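Local coordinates for MPT synthase subunit 2 (Burkholderia ambifaria, PDB 7L32), which probably catalyses, as the large subunit of molybdopterin synthase, the transfer of sulfur to precursor Z (cyclic pyranopterin monophosphate), giving the dithiolene of molybdopterin, at residues V86-R91 with V102-V107; L70-A75 with M122-T127; M57-Y62 with G93-L98. One frame throughout, in Å; residues are numbered along the deposited sequence.

Contact 1. Residues V86-R91 with V102-V107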
# COMPACT_ATOMS: atom_id res chain seq x y z
N VAL A 86 12.46 -1.53 3.12
CA VAL A 86 11.93 -0.63 2.10
C VAL A 86 12.44 -1.07 0.73
O VAL A 86 13.64 -1.33 0.58
CB VAL A 86 12.36 0.84 2.33
CG1 VAL A 86 11.80 1.76 1.22
CG2 VAL A 86 12.00 1.33 3.72
N ALA A 87 11.56 -1.10 -0.27
CA ALA A 87 11.98 -1.30 -1.66
C ALA A 87 11.40 -0.18 -2.51
O ALA A 87 10.25 0.22 -2.33
CB ALA A 87 11.53 -2.67 -2.20
N ILE A 88 12.21 0.36 -3.43
CA ILE A 88 11.76 1.42 -4.33
C ILE A 88 12.21 1.06 -5.74
O ILE A 88 13.40 0.75 -5.95
CB ILE A 88 12.34 2.80 -3.95
CG1 ILE A 88 12.05 3.16 -2.48
CG2 ILE A 88 11.81 3.91 -4.93
CD1 ILE A 88 12.86 4.37 -1.94
N VAL A 89 11.28 1.08 -6.69
CA VAL A 89 11.62 0.99 -8.12
C VAL A 89 10.98 2.18 -8.82
O VAL A 89 9.76 2.38 -8.73
CB VAL A 89 11.14 -0.32 -8.76
CG1 VAL A 89 11.61 -0.41 -10.24
CG2 VAL A 89 11.63 -1.56 -7.96
N HIS A 90 11.79 2.98 -9.51
CA HIS A 90 11.25 4.13 -10.23
C HIS A 90 11.64 4.01 -11.70
O HIS A 90 12.77 3.64 -12.02
CB HIS A 90 11.77 5.45 -9.63
CG HIS A 90 10.88 6.63 -9.90
ND1 HIS A 90 10.58 7.07 -11.17
CD2 HIS A 90 10.27 7.49 -9.05
CE1 HIS A 90 9.80 8.14 -11.10
NE2 HIS A 90 9.60 8.42 -9.82
N ARG A 91 10.70 4.29 -12.59
CA ARG A 91 11.00 4.21 -14.02
C ARG A 91 11.39 5.58 -14.56
O ARG A 91 11.07 6.62 -13.98
CB ARG A 91 9.81 3.67 -14.80
CG ARG A 91 9.45 2.23 -14.42
CD ARG A 91 8.27 1.74 -15.23
NE ARG A 91 8.63 1.52 -16.62
CZ ARG A 91 7.75 1.46 -17.61
NH1 ARG A 91 6.46 1.64 -17.40
NH2 ARG A 91 8.19 1.22 -18.85
N VAL A 102 6.15 4.34 -10.61
CA VAL A 102 6.95 4.18 -9.41
C VAL A 102 6.22 3.20 -8.51
O VAL A 102 4.99 3.18 -8.48
CB VAL A 102 7.17 5.54 -8.72
CG1 VAL A 102 5.85 6.24 -8.43
CG2 VAL A 102 8.01 5.41 -7.45
N MET A 103 6.98 2.37 -7.81
CA MET A 103 6.41 1.58 -6.72
C MET A 103 7.28 1.73 -5.49
O MET A 103 8.52 1.80 -5.58
CB MET A 103 6.28 0.09 -7.10
CG MET A 103 7.57 -0.66 -7.42
SD MET A 103 7.28 -2.41 -7.00
CE MET A 103 7.41 -2.29 -5.24
N VAL A 104 6.63 1.82 -4.34
CA VAL A 104 7.31 1.80 -3.05
C VAL A 104 6.63 0.71 -2.23
O VAL A 104 5.40 0.67 -2.18
CB VAL A 104 7.23 3.15 -2.32
CG1 VAL A 104 7.80 3.00 -0.89
CG2 VAL A 104 8.02 4.23 -3.11
N ALA A 105 7.42 -0.19 -1.64
CA ALA A 105 6.87 -1.23 -0.76
C ALA A 105 7.65 -1.22 0.55
O ALA A 105 8.88 -1.08 0.55
CB ALA A 105 6.96 -2.61 -1.42
N THR A 106 6.95 -1.37 1.67
CA THR A 106 7.58 -1.45 2.98
C THR A 106 7.02 -2.65 3.71
O THR A 106 5.88 -3.05 3.47
CB THR A 106 7.37 -0.20 3.84
OG1 THR A 106 5.97 -0.02 4.12
CG2 THR A 106 7.93 1.07 3.14
N VAL A 107 7.82 -3.25 4.58
CA VAL A 107 7.36 -4.35 5.41
C VAL A 107 7.74 -4.04 6.85
O VAL A 107 8.77 -3.41 7.13
CB VAL A 107 7.91 -5.72 4.95
CG1 VAL A 107 9.46 -5.78 4.97
CG2 VAL A 107 7.32 -6.87 5.79

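Contact 2. Residues L70-A75 with M122-T127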
# COMPACT_ATOMS: atom_id res chain seq x y z
N LEU A 70 17.41 8.52 -3.24
CA LEU A 70 16.43 7.51 -2.85
C LEU A 70 16.94 6.66 -1.69
O LEU A 70 16.17 6.29 -0.79
CB LEU A 70 16.06 6.64 -4.05
CG LEU A 70 15.35 7.33 -5.22
CD1 LEU A 70 15.18 6.35 -6.38
CD2 LEU A 70 13.98 7.92 -4.79
N GLU A 71 18.24 6.33 -1.71
CA GLU A 71 18.83 5.57 -0.61
C GLU A 71 18.78 6.36 0.70
O GLU A 71 18.54 5.78 1.77
CB GLU A 71 20.29 5.20 -0.96
CG GLU A 71 20.40 4.14 -2.06
CD GLU A 71 21.77 4.14 -2.75
OE1 GLU A 71 22.69 4.86 -2.30
OE2 GLU A 71 21.91 3.42 -3.77
N LYS A 72 19.03 7.67 0.63
CA LYS A 72 18.94 8.52 1.82
C LYS A 72 17.51 8.57 2.37
O LYS A 72 17.31 8.54 3.59
CB LYS A 72 19.41 9.94 1.46
CG LYS A 72 19.13 11.00 2.51
CD LYS A 72 19.65 12.38 2.04
CE LYS A 72 19.74 13.36 3.22
NZ LYS A 72 20.07 14.77 2.82
N ILE A 73 16.53 8.65 1.47
CA ILE A 73 15.12 8.65 1.90
C ILE A 73 14.78 7.34 2.61
O ILE A 73 14.19 7.34 3.70
CB ILE A 73 14.21 8.88 0.68
CG1 ILE A 73 14.38 10.31 0.15
CG2 ILE A 73 12.72 8.55 1.04
CD1 ILE A 73 13.83 10.50 -1.24
N ALA A 74 15.16 6.21 2.02
CA ALA A 74 14.86 4.92 2.66
C ALA A 74 15.58 4.78 3.99
O ALA A 74 15.02 4.24 4.95
CB ALA A 74 15.23 3.77 1.72
N ALA A 75 16.83 5.25 4.06
CA ALA A 75 17.57 5.19 5.32
C ALA A 75 16.89 6.01 6.41
O ALA A 75 16.82 5.58 7.57
CB ALA A 75 19.02 5.67 5.11
N MET A 122 7.08 7.94 -0.03
CA MET A 122 6.47 8.55 -1.22
C MET A 122 6.49 10.07 -1.14
O MET A 122 6.81 10.75 -2.14
CB MET A 122 5.02 8.05 -1.42
CG MET A 122 4.91 6.69 -2.17
SD MET A 122 5.70 6.74 -3.82
CE MET A 122 4.72 8.01 -4.60
N ASP A 123 6.13 10.64 0.02
CA ASP A 123 6.14 12.10 0.17
C ASP A 123 7.53 12.67 -0.06
O ASP A 123 7.70 13.69 -0.74
CB ASP A 123 5.66 12.50 1.57
CG ASP A 123 4.15 12.36 1.76
OD1 ASP A 123 3.41 12.25 0.75
OD2 ASP A 123 3.73 12.35 2.93
N TYR A 124 8.54 12.05 0.55
CA TYR A 124 9.93 12.53 0.43
C TYR A 124 10.44 12.34 -0.99
O TYR A 124 11.10 13.23 -1.56
CB TYR A 124 10.78 11.75 1.45
CG TYR A 124 12.13 12.27 1.90
CD1 TYR A 124 12.77 13.32 1.25
CD2 TYR A 124 12.81 11.63 2.93
CE1 TYR A 124 14.04 13.76 1.65
CE2 TYR A 124 14.09 12.06 3.35
CZ TYR A 124 14.69 13.12 2.70
OH TYR A 124 15.94 13.56 3.09
N LEU A 125 10.12 11.19 -1.59
CA LEU A 125 10.46 10.95 -2.99
C LEU A 125 9.89 12.03 -3.90
O LEU A 125 10.60 12.62 -4.73
CB LEU A 125 9.94 9.56 -3.41
CG LEU A 125 10.21 9.01 -4.81
CD1 LEU A 125 10.13 7.47 -4.77
CD2 LEU A 125 9.24 9.56 -5.87
N LYS A 126 8.58 12.29 -3.78
CA LYS A 126 7.91 13.20 -4.71
C LYS A 126 8.38 14.64 -4.55
O LYS A 126 8.38 15.41 -5.53
CB LYS A 126 6.39 13.10 -4.52
CG LYS A 126 5.79 11.83 -5.11
CD LYS A 126 5.85 11.87 -6.65
CE LYS A 126 5.26 10.61 -7.31
NZ LYS A 126 5.27 10.66 -8.84
N THR A 127 8.83 15.02 -3.36
CA THR A 127 9.26 16.39 -3.14
C THR A 127 10.77 16.57 -3.26
O THR A 127 11.21 17.70 -3.54
CB THR A 127 8.78 16.88 -1.75
OG1 THR A 127 9.35 16.06 -0.72
CG2 THR A 127 7.25 16.80 -1.67
O HOH W 1 17.04 15.67 1.99

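Contact 3. Residues M57-Y62 with G93-L98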
# COMPACT_ATOMS: atom_id res chain seq x y z
N MET A 57 4.74 11.48 -21.27
CA MET A 57 5.65 11.96 -20.23
C MET A 57 7.03 11.38 -20.48
O MET A 57 7.19 10.16 -20.56
CB MET A 57 5.13 11.58 -18.85
CG MET A 57 6.06 11.94 -17.68
SD MET A 57 5.58 11.28 -16.07
CE MET A 57 3.81 11.10 -16.24
N GLU A 58 8.03 12.26 -20.63
CA GLU A 58 9.42 11.86 -20.73
C GLU A 58 10.10 12.28 -19.44
O GLU A 58 10.25 13.48 -19.17
CB GLU A 58 10.10 12.51 -21.94
CG GLU A 58 9.67 11.94 -23.28
CD GLU A 58 10.77 11.98 -24.30
OE1 GLU A 58 11.95 11.86 -23.91
OE2 GLU A 58 10.47 12.16 -25.50
N LEU A 59 10.52 11.29 -18.65
CA LEU A 59 11.17 11.46 -17.35
C LEU A 59 12.63 11.08 -17.45
O LEU A 59 12.97 10.06 -18.05
CB LEU A 59 10.54 10.57 -16.26
CG LEU A 59 9.52 11.13 -15.29
CD1 LEU A 59 9.22 10.08 -14.19
CD2 LEU A 59 10.02 12.44 -14.71
N GLU A 60 13.49 11.87 -16.81
CA GLU A 60 14.91 11.56 -16.72
C GLU A 60 15.39 11.80 -15.30
O GLU A 60 14.90 12.70 -14.60
CB GLU A 60 15.75 12.39 -17.71
CG GLU A 60 15.65 11.96 -19.18
CD GLU A 60 15.61 10.44 -19.37
OE1 GLU A 60 16.38 9.72 -18.69
OE2 GLU A 60 14.80 9.96 -20.20
N HIS A 61 16.35 11.00 -14.87
CA HIS A 61 16.98 11.12 -13.57
C HIS A 61 18.40 11.63 -13.75
O HIS A 61 18.86 11.84 -14.88
CB HIS A 61 16.97 9.77 -12.83
CG HIS A 61 17.88 8.75 -13.45
ND1 HIS A 61 17.78 8.37 -14.78
CD2 HIS A 61 18.91 8.04 -12.94
CE1 HIS A 61 18.71 7.47 -15.05
NE2 HIS A 61 19.41 7.25 -13.95
N TYR A 62 19.10 11.86 -12.63
CA TYR A 62 20.51 12.21 -12.63
C TYR A 62 21.29 10.96 -12.22
O TYR A 62 21.28 10.59 -11.04
CB TYR A 62 20.77 13.36 -11.64
CG TYR A 62 22.15 14.04 -11.69
CD1 TYR A 62 23.30 13.35 -12.07
CD2 TYR A 62 22.29 15.38 -11.32
CE1 TYR A 62 24.55 13.98 -12.09
CE2 TYR A 62 23.53 16.01 -11.34
CZ TYR A 62 24.66 15.31 -11.72
OH TYR A 62 25.90 15.93 -11.74
N GLY A 93 12.34 7.44 -18.77
CA GLY A 93 12.09 7.29 -20.19
C GLY A 93 10.74 7.83 -20.61
O GLY A 93 10.12 8.66 -19.94
N ARG A 94 10.28 7.36 -21.77
CA ARG A 94 9.03 7.81 -22.36
C ARG A 94 7.90 6.94 -21.81
O ARG A 94 7.81 5.75 -22.13
CB ARG A 94 9.12 7.75 -23.88
CG ARG A 94 8.01 8.47 -24.62
CD ARG A 94 8.28 8.43 -26.12
NE ARG A 94 7.10 8.76 -26.91
CZ ARG A 94 6.18 7.88 -27.27
NH1 ARG A 94 6.26 6.61 -26.91
NH2 ARG A 94 5.15 8.28 -28.02
N LEU A 95 7.03 7.54 -21.00
CA LEU A 95 5.97 6.81 -20.30
C LEU A 95 4.62 7.30 -20.81
O LEU A 95 4.38 8.51 -20.88
CB LEU A 95 6.08 7.01 -18.79
CG LEU A 95 7.42 6.61 -18.16
CD1 LEU A 95 7.54 7.20 -16.76
CD2 LEU A 95 7.59 5.09 -18.13
N LEU A 96 3.76 6.35 -21.18
CA LEU A 96 2.45 6.65 -21.75
C LEU A 96 1.38 6.68 -20.66
O LEU A 96 1.60 6.16 -19.55
CB LEU A 96 2.08 5.61 -22.81
CG LEU A 96 2.94 5.69 -24.08
CD1 LEU A 96 2.58 4.58 -25.06
CD2 LEU A 96 2.77 7.05 -24.72
N PRO A 97 0.22 7.27 -20.93
CA PRO A 97 -0.90 7.17 -19.99
C PRO A 97 -1.19 5.72 -19.65
O PRO A 97 -1.18 4.83 -20.51
CB PRO A 97 -2.07 7.80 -20.76
CG PRO A 97 -1.41 8.76 -21.71
CD PRO A 97 -0.12 8.10 -22.11
N LEU A 98 -1.44 5.48 -18.36
CA LEU A 98 -1.72 4.21 -17.71
C LEU A 98 -0.45 3.43 -17.37
O LEU A 98 -0.53 2.45 -16.63
CB LEU A 98 -2.68 3.31 -18.52
CG LEU A 98 -4.01 3.95 -18.91
CD1 LEU A 98 -4.88 2.99 -19.73
CD2 LEU A 98 -4.76 4.47 -17.69

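Contact 1. Residues V86-R91 with V102-V107
Ala87 and Ala105 exchange a reciprocal pair of backbone hydrogen bonds, and Val89 and Met103 repeat the exchange two residues further along. The four bonds hold the two strands 4.8 Å apart at 172°, a nearly exact antiparallel pairing. Ala87 N to Ala105 O, at 2.8 Å, is the shortest of them. Between and beside the bonded pairs the CA-H groups of Val86, Ile88, Val102 and Val104 turn to the same carbonyl oxygens, so that each oxygen meets both an N-H and a weaker C-H donor.

The aromatic contact belongs to His90 and Val102. With CG roughly anti to the backbone N (chi1 -156°), the imidazole leans toward its partner, and Val102 CB sits 3.7 Å above the ring plane, displaced toward the rim, in a CH-pi contact. Val102 CG2 lies over the same side of the ring, 3.5 Å from His90 CD2. Rotation of the ring is further restrained by His90 ND1, which donates to Arg91 O (2.9 Å) almost within the ring plane, and by stacking with Phe131.

Apolar packing on the other face centres on Met103. Its CG lies between the backbone N and the carbonyl carbon (chi1 62°) and reaches Val89 CB at 3.8 Å, while Ala105 on the same face packs on Leu28 of helix 21-30. On the face of His90 and Val102, Ile88 CG1 meets Val104 CG2 at 4.2 Å, and the hydroxyl of Thr106 is bound to Ala114 O.

All ten touching residues are buried. These are the two central strands of the mixed sheet 11-15, 85-91, 100-108, 37-44, with helices packed on both faces, the layered core of the alpha/beta hammerhead fold of MoaE proteins.

Contact 2. Residues L70-A75 with M122-T127
Tyr124 OH, the tip of the ring that helix 122-127 extends toward helix 70-75, is held by a water at 2.6 Å that lies in the plane of the ring, off its edge. The same water accepts a weak bond from Lys72 NZ, and the extended Lys72 chain crosses the phenol at about a right angle, its CE 3.8 Å from Tyr124 OH. On another side of helix 122-127, Asp123 forms a salt bridge with Arg111 of the second subunit.

Inward from the Lys72 rim the contact is apolar. Tyr124 CG stands anti to the backbone N (chi1 -161°), and the ring lies across Ile73, whose CG1 sits 3.3 Å above the centre of one face, a close CH-pi contact. Ile73 CG2 touches the CD2 side of the ring at 3.6 Å, and CD1 passes beyond it to the backbone of Leu125. Deeper still, Leu70 CD2 meets Leu125 CD1 at 3.9 Å, where both leucines face the sheet: Leu70 against Ile12, Leu125 against Ile88 and Val102.

The helices run roughly antiparallel (154°), their axes 9.9 Å apart. Between these two segments cohesion rests on dispersion and CH-pi packing, with polar linkage confined to one water-mediated, partly weak bridge at the solvent edge.

Contact 3. Residues M57-Y62 with G93-L98
Met57 pairs with Leu95 and Leu59 with Gly93 through reciprocal backbone hydrogen bonds, the two strands running antiparallel at 147° with their axes 4.6 Å apart. This is the margin of the second, antiparallel sheet of the fold: strand 93-95 is its outermost member in this chain, and strand 57-61 lies between it and strand 131-136. The straightest bond runs from Leu95 N to Met57 O, 2.7 Å long with 177° at the hydrogen, and the CA-H of Arg94 turns to the same oxygen. Its counterpart, from Met57 N to Leu95 O, is more bent.

Glu58 and Arg94 form the non-hydrogen-bonded pair between them, and they meet through their aliphatic parts, CG to CG at 4.1 Å. The charged ends do not pair: Glu58 OE2 is 5.0 Å from Arg94 NE, and the carboxylate is instead engaged in a salt bridge with Lys134 on the neighbouring strand. Any attraction between Glu58 and Arg94 is thus probably weak.

On the face of Met57, Leu59 and Leu95 the contact is apolar. Leu59 CD1 approaches Leu95 CD1 at 4.2 Å, and both leucines are buried, whereas Met57 is partly exposed and packs on Val45 and Lys133.

Gly93 bonds Leu59 through both its N and its O. Its backbone angles (phi 102°) would press a CB against the carbonyl oxygen of Val92, which accounts for glycine at this point. Beside it the Glu60 chain, bent at chi2, curls back toward the partner strand and leaves OE2 3.8 Å from both Gly93 N and Gly93 CA.

In the fold
Contacts 1 and 2 form one core: Leu125 of helix 122-127 packs on Ile88, His90 and Val102, and Met122 SD on Val104 CG2, so the helix pair lies against the paired strands. Their chemistry differs, since backbone hydrogen bonding defines contact 1 whereas side-chain packing carries contact 2, whose Lys72 edge meets solvent. Contact 3 shares the strand pairing of contact 1 but lies farther from the centre of the chain, with charged and partly exposed side chains. Its centre is about 17 Å from that of contact 1, yet Leu59 CD1 reaches His90 CE1, joining the two sheets. Contact 3 does not touch contact 2, although strand 57-61 leads into helix 65-80.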